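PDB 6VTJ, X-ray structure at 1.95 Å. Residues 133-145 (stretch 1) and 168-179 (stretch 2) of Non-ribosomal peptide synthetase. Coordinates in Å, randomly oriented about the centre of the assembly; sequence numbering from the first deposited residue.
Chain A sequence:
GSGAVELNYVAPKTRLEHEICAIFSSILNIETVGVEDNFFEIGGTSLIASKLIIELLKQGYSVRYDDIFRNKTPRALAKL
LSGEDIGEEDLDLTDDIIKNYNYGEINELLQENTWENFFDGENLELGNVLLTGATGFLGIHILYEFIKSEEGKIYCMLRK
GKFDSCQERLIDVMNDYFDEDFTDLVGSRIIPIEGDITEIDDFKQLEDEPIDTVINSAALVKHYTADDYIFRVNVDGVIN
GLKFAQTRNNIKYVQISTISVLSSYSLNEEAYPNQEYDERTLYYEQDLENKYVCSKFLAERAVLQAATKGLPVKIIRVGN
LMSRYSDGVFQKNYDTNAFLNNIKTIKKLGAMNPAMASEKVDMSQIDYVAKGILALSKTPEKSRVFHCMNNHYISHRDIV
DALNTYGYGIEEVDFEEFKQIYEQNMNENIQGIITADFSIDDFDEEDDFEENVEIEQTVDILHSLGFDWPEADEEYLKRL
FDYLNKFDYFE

Stretch 1 (133-145) GATGFLGIHILYE
Stretch 2 168-179: ERLIDVMNDYFD

How do the two stretches lie against each other? Stretch 1 makes a type I beta turn from G133 to G136, closed by G136 N to G133 O at 3.1 Å, and runs as a helix through E145; stretch 2 is helical from E168 to Y177. The helix axes cross almost at right angles, -85°, with a closest approach of 10.7 Å. The register is set by CA pairs: T135 CA to V173 CA 6.4 Å, I140 CA to M174 CA 7.0 Å, and Y144 CA to F178 CA 8.2 Å. The contact buries 620 Å² in total, and no direct hydrogen bond crosses it.

What does the first part of stretch 2 meet? R169 (phi/psi -66/-47) starts sideways, but its extended side chain, t at chi1, chi2 and chi3, brings the guanidinium close to T135. T135 OG1, with chi1 p, lies over one face of that group, 3.5 Å from R169 NH2; this is proximity without a hydrogen bond. One residue on, L170 (chi1 t, chi2 p) also leaves its CA sideways, and its end reaches stretch 1: L170 CD1 is 4.0 Å from A134 CB and 4.1 Å from L143 CD2. A single methyl thus touches both the turn and the helix.

How is the middle of the helix packed? V173, chi1 t, points toward stretch 1: V173 CG1 lies 3.9 Å from I140 CD1 and 4.1 Å from T135 O, and V173 CG2 is 4.1 Å from T135 CG2. M174 (m, t, p) leaves sideways, yet its CG is 4.0 Å from I140 CD1 and 4.1 Å from L143 CD2. I140 (chi1 t, chi2 p) and L143 (t, p) both point toward stretch 2, and each brings a methyl to M174 CG.

Why does Y177 gather so many neighbours? At chi1 -82° and chi2 -77° its ring offers a face to I140, whose CG2 sits 3.9 Å from the ring centroid and 15° off the normal, a CH-pi contact. H141 (chi1 -75°, chi2 97°) directs its edge toward the face of Y177 in an offset edge-to-face pair, centroids 5.5 Å apart and planes at 73°. The imidazole is anchored by H141 ND1 donating to F137 O at 2.8 Å, nearly straight at 176°. F137, chi1 t, adds its own edge, F137 CD1 to Y177 CE1 at 4.0 Å. Beyond the ring, one water bridges the stretches, 2.6 Å from Y177 OH and donating to T135 O at 2.9 Å.

How does the contact finish at F178? Its phi/psi of -113/143 is the first to leave helical values, although F178 N still bonds M174 O at 3.0 Å. With chi1 -55° and chi2 -17°, F178 CZ comes within 3.3 Å of Y144 CB and 3.7 Å of I140 CG1. Y144, chi1 t and chi2 75°, turns its edge to the face of F178, centroids 4.6 Å apart and planes at 54°.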

# COMPACT_ATOMS: atom_id res chain seq x y z
N GLY A 133 6.64 -8.38 9.38
CA GLY A 133 6.28 -6.99 9.35
C GLY A 133 5.69 -6.46 10.63
O GLY A 133 4.89 -5.52 10.60
N ALA A 134 6.06 -7.05 11.77
CA ALA A 134 5.44 -6.67 13.04
C ALA A 134 5.71 -5.22 13.44
O ALA A 134 5.02 -4.71 14.32
CB ALA A 134 5.91 -7.61 14.15
N THR A 135 6.69 -4.56 12.82
CA THR A 135 7.03 -3.19 13.18
C THR A 135 6.36 -2.15 12.30
O THR A 135 6.51 -0.95 12.56
CB THR A 135 8.55 -2.96 13.12
OG1 THR A 135 9.03 -3.27 11.81
CG2 THR A 135 9.23 -3.86 14.11
N GLY A 136 5.68 -2.57 11.23
CA GLY A 136 4.95 -1.62 10.42
C GLY A 136 3.60 -1.35 11.02
O GLY A 136 3.19 -1.97 12.00
N PHE A 137 2.89 -0.39 10.41
CA PHE A 137 1.60 0.06 10.93
C PHE A 137 0.60 -1.09 11.04
O PHE A 137 -0.05 -1.27 12.08
CB PHE A 137 1.04 1.16 10.01
CG PHE A 137 -0.20 1.83 10.53
CD1 PHE A 137 -0.31 2.21 11.85
CD2 PHE A 137 -1.25 2.13 9.66
CE1 PHE A 137 -1.48 2.86 12.32
CE2 PHE A 137 -2.42 2.76 10.12
CZ PHE A 137 -2.53 3.14 11.44
N LEU A 138 0.46 -1.88 9.97
CA LEU A 138 -0.47 -2.99 10.02
C LEU A 138 0.03 -4.09 10.97
O LEU A 138 -0.71 -4.55 11.84
CB LEU A 138 -0.71 -3.54 8.62
CG LEU A 138 -1.64 -4.76 8.55
CD1 LEU A 138 -3.01 -4.52 9.28
CD2 LEU A 138 -1.86 -5.17 7.11
N GLY A 139 1.31 -4.46 10.84
CA GLY A 139 1.83 -5.61 11.57
C GLY A 139 1.72 -5.48 13.08
O GLY A 139 1.39 -6.46 13.78
N ILE A 140 2.00 -4.29 13.61
CA ILE A 140 1.92 -4.06 15.06
C ILE A 140 0.49 -4.24 15.54
O ILE A 140 0.25 -4.74 16.65
CB ILE A 140 2.47 -2.66 15.41
CG1 ILE A 140 2.73 -2.55 16.90
CG2 ILE A 140 1.54 -1.52 14.98
CD1 ILE A 140 3.73 -3.54 17.39
N HIS A 141 -0.48 -3.87 14.72
CA HIS A 141 -1.86 -4.00 15.16
C HIS A 141 -2.38 -5.41 14.99
O HIS A 141 -3.24 -5.84 15.77
CB HIS A 141 -2.71 -2.99 14.40
CG HIS A 141 -2.53 -1.60 14.91
ND1 HIS A 141 -1.68 -0.70 14.32
CD2 HIS A 141 -3.04 -0.98 16.00
CE1 HIS A 141 -1.71 0.44 15.00
NE2 HIS A 141 -2.52 0.29 16.03
N ILE A 142 -1.86 -6.16 14.01
CA ILE A 142 -2.11 -7.60 13.98
C ILE A 142 -1.57 -8.25 15.26
O ILE A 142 -2.23 -9.10 15.86
CB ILE A 142 -1.51 -8.26 12.73
CG1 ILE A 142 -2.22 -7.76 11.45
CG2 ILE A 142 -1.54 -9.79 12.87
CD1 ILE A 142 -1.62 -8.28 10.14
N LEU A 143 -0.38 -7.85 15.70
CA LEU A 143 0.18 -8.42 16.92
C LEU A 143 -0.68 -8.04 18.13
O LEU A 143 -0.98 -8.87 19.00
CB LEU A 143 1.62 -7.95 17.10
CG LEU A 143 2.25 -8.08 18.49
CD1 LEU A 143 2.32 -9.55 18.86
CD2 LEU A 143 3.63 -7.46 18.52
N TYR A 144 -1.07 -6.77 18.20
CA TYR A 144 -1.99 -6.32 19.24
C TYR A 144 -3.25 -7.17 19.30
O TYR A 144 -3.58 -7.74 20.35
CB TYR A 144 -2.35 -4.86 19.00
CG TYR A 144 -3.22 -4.26 20.07
CD1 TYR A 144 -2.68 -3.92 21.31
CD2 TYR A 144 -4.57 -4.03 19.85
CE1 TYR A 144 -3.46 -3.37 22.29
CE2 TYR A 144 -5.36 -3.48 20.83
CZ TYR A 144 -4.80 -3.15 22.05
OH TYR A 144 -5.58 -2.60 23.05
N GLU A 145 -3.95 -7.31 18.17
CA GLU A 145 -5.20 -8.06 18.19
C GLU A 145 -4.96 -9.53 18.47
O GLU A 145 -5.82 -10.19 19.08
CB GLU A 145 -5.95 -7.92 16.86
CG GLU A 145 -6.44 -6.51 16.56
CD GLU A 145 -7.47 -5.99 17.57
OE1 GLU A 145 -8.25 -6.81 18.14
OE2 GLU A 145 -7.50 -4.75 17.79
N GLU A 168 14.48 -5.86 21.82
CA GLU A 168 14.34 -4.49 22.32
C GLU A 168 13.62 -3.61 21.31
O GLU A 168 12.81 -2.76 21.69
CB GLU A 168 15.72 -3.92 22.67
CG GLU A 168 16.25 -4.37 24.04
N ARG A 169 13.86 -3.83 20.01
CA ARG A 169 13.18 -3.05 18.98
C ARG A 169 11.67 -3.31 18.96
O ARG A 169 10.87 -2.37 18.87
CB ARG A 169 13.77 -3.35 17.60
CG ARG A 169 13.16 -2.50 16.52
CD ARG A 169 13.66 -2.80 15.13
NE ARG A 169 12.93 -1.98 14.17
CZ ARG A 169 12.76 -2.29 12.89
NH1 ARG A 169 13.25 -3.42 12.39
NH2 ARG A 169 12.07 -1.47 12.11
N LEU A 170 11.28 -4.59 19.00
CA LEU A 170 9.85 -4.91 19.05
C LEU A 170 9.21 -4.33 20.31
O LEU A 170 8.10 -3.79 20.25
CB LEU A 170 9.62 -6.42 18.99
CG LEU A 170 8.13 -6.80 18.99
CD1 LEU A 170 7.50 -6.48 17.63
CD2 LEU A 170 7.94 -8.25 19.34
N ILE A 171 9.89 -4.41 21.46
CA ILE A 171 9.33 -3.85 22.69
C ILE A 171 9.14 -2.35 22.56
O ILE A 171 8.13 -1.78 23.01
CB ILE A 171 10.22 -4.21 23.89
CG1 ILE A 171 10.04 -5.68 24.25
CG2 ILE A 171 9.88 -3.32 25.06
CD1 ILE A 171 10.91 -6.14 25.39
N ASP A 172 10.09 -1.67 21.92
CA ASP A 172 9.99 -0.22 21.77
C ASP A 172 8.83 0.17 20.87
O ASP A 172 8.11 1.12 21.16
CB ASP A 172 11.30 0.35 21.22
CG ASP A 172 11.26 1.85 21.13
OD1 ASP A 172 11.03 2.50 22.17
OD2 ASP A 172 11.41 2.39 20.02
N VAL A 173 8.65 -0.56 19.76
CA VAL A 173 7.52 -0.27 18.88
C VAL A 173 6.20 -0.54 19.59
O VAL A 173 5.23 0.24 19.48
CB VAL A 173 7.65 -1.11 17.59
CG1 VAL A 173 6.44 -0.87 16.67
CG2 VAL A 173 8.96 -0.81 16.90
N MET A 174 6.13 -1.65 20.35
CA MET A 174 4.92 -1.98 21.09
C MET A 174 4.54 -0.84 22.04
O MET A 174 3.38 -0.44 22.10
CB MET A 174 5.12 -3.27 21.88
CG MET A 174 5.00 -4.54 21.05
SD MET A 174 5.58 -5.96 22.01
CE MET A 174 4.18 -6.07 23.14
N ASN A 175 5.53 -0.32 22.78
CA ASN A 175 5.24 0.79 23.68
C ASN A 175 4.93 2.08 22.92
O ASN A 175 4.16 2.92 23.40
CB ASN A 175 6.41 1.01 24.63
CG ASN A 175 6.49 -0.06 25.70
OD1 ASN A 175 5.47 -0.57 26.17
ND2 ASN A 175 7.71 -0.41 26.08
N ASP A 176 5.53 2.26 21.74
CA ASP A 176 5.18 3.38 20.88
C ASP A 176 3.69 3.42 20.55
O ASP A 176 3.08 4.49 20.53
CB ASP A 176 5.99 3.31 19.59
CG ASP A 176 7.00 4.39 19.48
OD1 ASP A 176 6.93 5.31 20.33
OD2 ASP A 176 7.86 4.33 18.57
N TYR A 177 3.11 2.26 20.25
CA TYR A 177 1.74 2.21 19.72
C TYR A 177 0.67 1.92 20.76
O TYR A 177 -0.51 2.21 20.51
CB TYR A 177 1.64 1.16 18.61
CG TYR A 177 2.10 1.64 17.25
CD1 TYR A 177 1.30 2.46 16.47
CD2 TYR A 177 3.35 1.25 16.74
CE1 TYR A 177 1.72 2.90 15.22
CE2 TYR A 177 3.77 1.68 15.49
CZ TYR A 177 2.94 2.51 14.73
OH TYR A 177 3.34 2.95 13.49
N PHE A 178 1.01 1.31 21.89
CA PHE A 178 -0.02 0.80 22.79
C PHE A 178 -0.05 1.57 24.09
O PHE A 178 1.00 1.96 24.64
CB PHE A 178 0.20 -0.68 23.14
CG PHE A 178 0.30 -1.59 21.96
CD1 PHE A 178 -0.13 -1.19 20.70
CD2 PHE A 178 0.82 -2.87 22.13
CE1 PHE A 178 -0.03 -2.04 19.62
CE2 PHE A 178 0.92 -3.74 21.05
CZ PHE A 178 0.50 -3.31 19.79
N ASP A 179 -1.27 1.75 24.60
CA ASP A 179 -1.49 2.15 25.99
C ASP A 179 -1.10 1.03 26.94
O ASP A 179 -0.32 1.25 27.88
CB ASP A 179 -2.95 2.53 26.20
CG ASP A 179 -3.34 3.78 25.44
OD1 ASP A 179 -2.52 4.73 25.36
OD2 ASP A 179 -4.49 3.82 24.93
O HOH W 1 5.20 1.62 12.26